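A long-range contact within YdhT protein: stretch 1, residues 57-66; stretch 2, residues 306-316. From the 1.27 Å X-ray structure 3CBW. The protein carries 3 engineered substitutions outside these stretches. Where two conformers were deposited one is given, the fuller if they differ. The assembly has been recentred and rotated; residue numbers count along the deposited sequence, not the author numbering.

Stretch 1, residues 57-66: AEADRIRSAT
Stretch 2, residues 306-316: AWNDEWSAAVN

A buried carboxylate can organise a stretch made mostly of loop and turn, and this contact in YdhT protein is a compact example. The helix runs through Ala57 to Ala65, with phi/psi near -60/-45 at the start and drifting to -79/-28 at Ala65. The bonds Arg61 N to Ala57 O (2.8 Å), Ile62 N to Glu58 O (3.1 Å) and Ala65 N to Arg61 O (2.9 Å) set the pitch. Residues 306-316 leave an extended Ala306 (-78/143), pass through Asp309 with positive phi (50/-132), and make a short 3-10 segment at Glu310 and Trp311, where Trp311 N bonds to Asn308 O at 3.0 Å. Ser312 is extended again (-61/141); Ala313 (-56/-36) and Ala314 (-61/-31) then turn. Two CA-CA approaches mark the register, Glu58 to Asn308 at 6.5 Å and Ile62 to Ala314 at 4.9 Å, so the loop advances in the same general sense as the helix.

Contacts recur at helical spacing, through Glu58, Arg61, Ile62 and Ala65. Glu58, whose CB points toward the loop, has chi1 t, chi2 p and chi3 18°. Ser312 (chi1 t) donates from OG to Glu58 OE2 at a short 2.5 Å, and the same OG accepts from Ala314 N at 2.9 Å, so one hydroxyl ties the carboxylate to the turn that follows. Two waters extend this reach to the loop backbone. One donates to Glu58 OE2 (2.7 Å) and Trp307 O (3.1 Å) while accepting from Ala313 N (3.0 Å); the second donates to Glu58 OE1 (2.7 Å) and accepts from Asp309 N (3.2 Å).

Arg61, with chi1 m, chi2 t, chi3 m and chi4 -179°, folds back along its own helix, and its NH2 forms a salt bridge with Glu58 OE1 at 3.0 Å. So paired, the guanidinium lies against the loop: Arg61 NH2 lies 3.2 Å from Ser312 CB, Asp309 O sits at the edge of the group, 3.7 Å from Arg61 NH2, and Val315 CG1 covers one face, 3.3 Å from Arg61 NH1.

Close packing completes the contact. Ala314 directs its CB toward the helix, where it lies 3.9 Å from Arg61 O, 4.1 Å from Ile62 CG1 and 4.5 Å from Ala65 CB. The small methyl allows the 4.9 Å backbone approach at Ile62 (chi1 m, chi2 t). Beyond it, Asn316 ND2 braces the loop by donating to Ser312 O (2.8 Å) and Glu310 O (3.0 Å).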

# COMPACT_ATOMS: atom_id res chain seq x y z
N ALA A 57 -16.12 -0.18 -9.86
CA ALA A 57 -16.66 -1.50 -10.19
C ALA A 57 -16.24 -2.58 -9.20
O ALA A 57 -17.05 -3.41 -8.80
CB ALA A 57 -16.28 -1.92 -11.62
N GLU A 58 -14.97 -2.57 -8.81
CA GLU A 58 -14.48 -3.55 -7.84
C GLU A 58 -15.23 -3.46 -6.50
O GLU A 58 -15.69 -4.47 -5.99
CB GLU A 58 -12.96 -3.44 -7.67
CG GLU A 58 -12.35 -4.41 -6.65
CD GLU A 58 -12.51 -5.89 -7.01
OE1 GLU A 58 -12.79 -6.22 -8.19
OE2 GLU A 58 -12.34 -6.74 -6.11
N ALA A 59 -15.37 -2.26 -5.95
CA ALA A 59 -16.14 -2.08 -4.72
C ALA A 59 -17.59 -2.52 -4.90
O ALA A 59 -18.16 -3.18 -4.04
CB ALA A 59 -16.10 -0.63 -4.27
N ASP A 60 -18.18 -2.17 -6.05
CA ASP A 60 -19.58 -2.48 -6.30
C ASP A 60 -19.83 -3.99 -6.45
O ASP A 60 -20.85 -4.49 -5.97
CB ASP A 60 -20.11 -1.68 -7.50
CG ASP A 60 -20.18 -0.18 -7.23
OD1 ASP A 60 -20.21 0.23 -6.04
OD2 ASP A 60 -20.22 0.61 -8.20
N ARG A 61 -18.89 -4.69 -7.09
CA ARG A 61 -18.95 -6.16 -7.25
C ARG A 61 -18.84 -6.87 -5.91
O ARG A 61 -19.51 -7.87 -5.69
CB ARG A 61 -17.82 -6.68 -8.15
CG ARG A 61 -18.06 -6.60 -9.64
CD ARG A 61 -17.17 -7.60 -10.40
NE ARG A 61 -15.81 -7.72 -9.86
CZ ARG A 61 -14.86 -8.51 -10.37
NH1 ARG A 61 -15.11 -9.26 -11.44
NH2 ARG A 61 -13.66 -8.56 -9.81
N ILE A 62 -17.98 -6.37 -5.03
CA ILE A 62 -17.85 -6.94 -3.70
C ILE A 62 -19.15 -6.75 -2.91
O ILE A 62 -19.63 -7.66 -2.23
CB ILE A 62 -16.64 -6.33 -2.95
CG1 ILE A 62 -15.34 -6.77 -3.64
CG2 ILE A 62 -16.65 -6.74 -1.48
CD1 ILE A 62 -14.13 -5.95 -3.27
N ARG A 63 -19.74 -5.57 -3.05
CA ARG A 63 -21.02 -5.30 -2.40
C ARG A 63 -22.16 -6.16 -2.96
O ARG A 63 -22.99 -6.64 -2.20
CB ARG A 63 -21.35 -3.81 -2.46
CG ARG A 63 -22.54 -3.43 -1.60
CD ARG A 63 -22.70 -1.92 -1.47
NE ARG A 63 -24.00 -1.53 -0.91
CZ ARG A 63 -24.32 -1.56 0.38
NH1 ARG A 63 -23.46 -1.98 1.30
NH2 ARG A 63 -25.54 -1.18 0.75
N SER A 64 -22.17 -6.35 -4.28
CA SER A 64 -23.17 -7.21 -4.90
C SER A 64 -23.01 -8.66 -4.46
O SER A 64 -24.01 -9.38 -4.28
CB SER A 64 -23.11 -7.10 -6.42
OG SER A 64 -23.51 -5.81 -6.83
N ALA A 65 -21.77 -9.10 -4.25
CA ALA A 65 -21.47 -10.47 -3.82
C ALA A 65 -21.68 -10.73 -2.33
O ALA A 65 -21.96 -11.87 -1.94
CB ALA A 65 -20.05 -10.86 -4.23
N THR A 66 -21.54 -9.71 -1.49
CA THR A 66 -21.47 -9.92 -0.03
C THR A 66 -22.39 -9.01 0.79
O THR A 66 -22.57 -9.22 1.99
CB THR A 66 -20.03 -9.69 0.51
OG1 THR A 66 -19.72 -8.29 0.48
CG2 THR A 66 -18.99 -10.49 -0.28
N ALA A 306 -7.04 -6.93 -1.01
CA ALA A 306 -7.08 -7.91 -2.08
C ALA A 306 -7.00 -7.21 -3.41
O ALA A 306 -7.55 -6.12 -3.59
CB ALA A 306 -8.33 -8.76 -1.98
N TRP A 307 -6.30 -7.82 -4.36
CA TRP A 307 -6.21 -7.20 -5.68
C TRP A 307 -7.53 -7.35 -6.46
O TRP A 307 -8.48 -7.96 -5.96
CB TRP A 307 -5.01 -7.75 -6.45
CG TRP A 307 -4.26 -6.72 -7.26
CD1 TRP A 307 -4.12 -6.69 -8.63
CD2 TRP A 307 -3.55 -5.58 -6.76
NE1 TRP A 307 -3.36 -5.60 -9.00
CE2 TRP A 307 -2.99 -4.91 -7.88
CE3 TRP A 307 -3.33 -5.05 -5.48
CZ2 TRP A 307 -2.22 -3.75 -7.75
CZ3 TRP A 307 -2.58 -3.88 -5.36
CH2 TRP A 307 -2.03 -3.25 -6.49
N ASN A 308 -7.60 -6.75 -7.63
CA ASN A 308 -8.83 -6.78 -8.44
C ASN A 308 -8.77 -7.91 -9.48
O ASN A 308 -7.98 -8.85 -9.33
CB ASN A 308 -9.10 -5.41 -9.08
CG ASN A 308 -8.02 -4.98 -10.06
OD1 ASN A 308 -6.94 -5.57 -10.14
ND2 ASN A 308 -8.31 -3.94 -10.82
N ASP A 309 -9.61 -7.81 -10.51
CA ASP A 309 -9.64 -8.78 -11.61
C ASP A 309 -9.72 -10.22 -11.08
O ASP A 309 -10.54 -10.49 -10.21
CB ASP A 309 -8.46 -8.55 -12.56
CG ASP A 309 -8.47 -7.16 -13.18
OD1 ASP A 309 -9.54 -6.50 -13.21
OD2 ASP A 309 -7.41 -6.72 -13.66
N GLU A 310 -8.89 -11.13 -11.58
CA GLU A 310 -8.99 -12.55 -11.19
C GLU A 310 -8.60 -12.83 -9.73
O GLU A 310 -8.90 -13.91 -9.19
CB GLU A 310 -8.22 -13.46 -12.15
CG GLU A 310 -6.72 -13.21 -12.21
CD GLU A 310 -6.31 -12.26 -13.33
OE1 GLU A 310 -5.20 -12.45 -13.87
OE2 GLU A 310 -7.09 -11.34 -13.68
N TRP A 311 -7.93 -11.87 -9.09
CA TRP A 311 -7.53 -11.96 -7.69
C TRP A 311 -8.64 -11.50 -6.74
O TRP A 311 -8.53 -11.65 -5.52
CB TRP A 311 -6.28 -11.12 -7.42
CG TRP A 311 -5.06 -11.56 -8.18
CD1 TRP A 311 -4.20 -12.56 -7.85
CD2 TRP A 311 -4.57 -10.98 -9.39
NE1 TRP A 311 -3.20 -12.66 -8.79
CE2 TRP A 311 -3.40 -11.70 -9.75
CE3 TRP A 311 -5.00 -9.94 -10.22
CZ2 TRP A 311 -2.66 -11.40 -10.91
CZ3 TRP A 311 -4.27 -9.65 -11.37
CH2 TRP A 311 -3.11 -10.37 -11.70
N SER A 312 -9.70 -10.91 -7.30
CA SER A 312 -10.73 -10.24 -6.51
C SER A 312 -11.44 -11.16 -5.54
O SER A 312 -11.76 -12.31 -5.87
CB SER A 312 -11.78 -9.61 -7.43
OG SER A 312 -12.90 -9.14 -6.70
N ALA A 313 -11.74 -10.64 -4.35
CA ALA A 313 -12.59 -11.37 -3.42
C ALA A 313 -13.93 -11.73 -4.07
O ALA A 313 -14.46 -12.81 -3.83
CB ALA A 313 -12.83 -10.55 -2.16
N ALA A 314 -14.45 -10.84 -4.91
CA ALA A 314 -15.79 -11.03 -5.48
C ALA A 314 -15.92 -12.29 -6.33
O ALA A 314 -17.00 -12.89 -6.39
CB ALA A 314 -16.22 -9.81 -6.28
N VAL A 315 -14.83 -12.71 -6.98
CA VAL A 315 -14.88 -13.83 -7.94
C VAL A 315 -14.19 -15.08 -7.42
O VAL A 315 -14.05 -16.08 -8.13
CB VAL A 315 -14.28 -13.43 -9.32
CG1 VAL A 315 -15.01 -12.21 -9.87
CG2 VAL A 315 -12.78 -13.18 -9.22
N ASN A 316 -13.74 -15.04 -6.17
CA ASN A 316 -13.07 -16.18 -5.58
C ASN A 316 -13.91 -16.77 -4.47
O ASN A 316 -14.79 -16.11 -3.92
CB ASN A 316 -11.69 -15.77 -5.06
CG ASN A 316 -10.65 -15.75 -6.15
OD1 ASN A 316 -10.16 -16.80 -6.58
ND2 ASN A 316 -10.30 -14.56 -6.64
O HOH W 1 -10.93 -7.72 -4.01
O HOH W 2 -12.06 -5.79 -10.74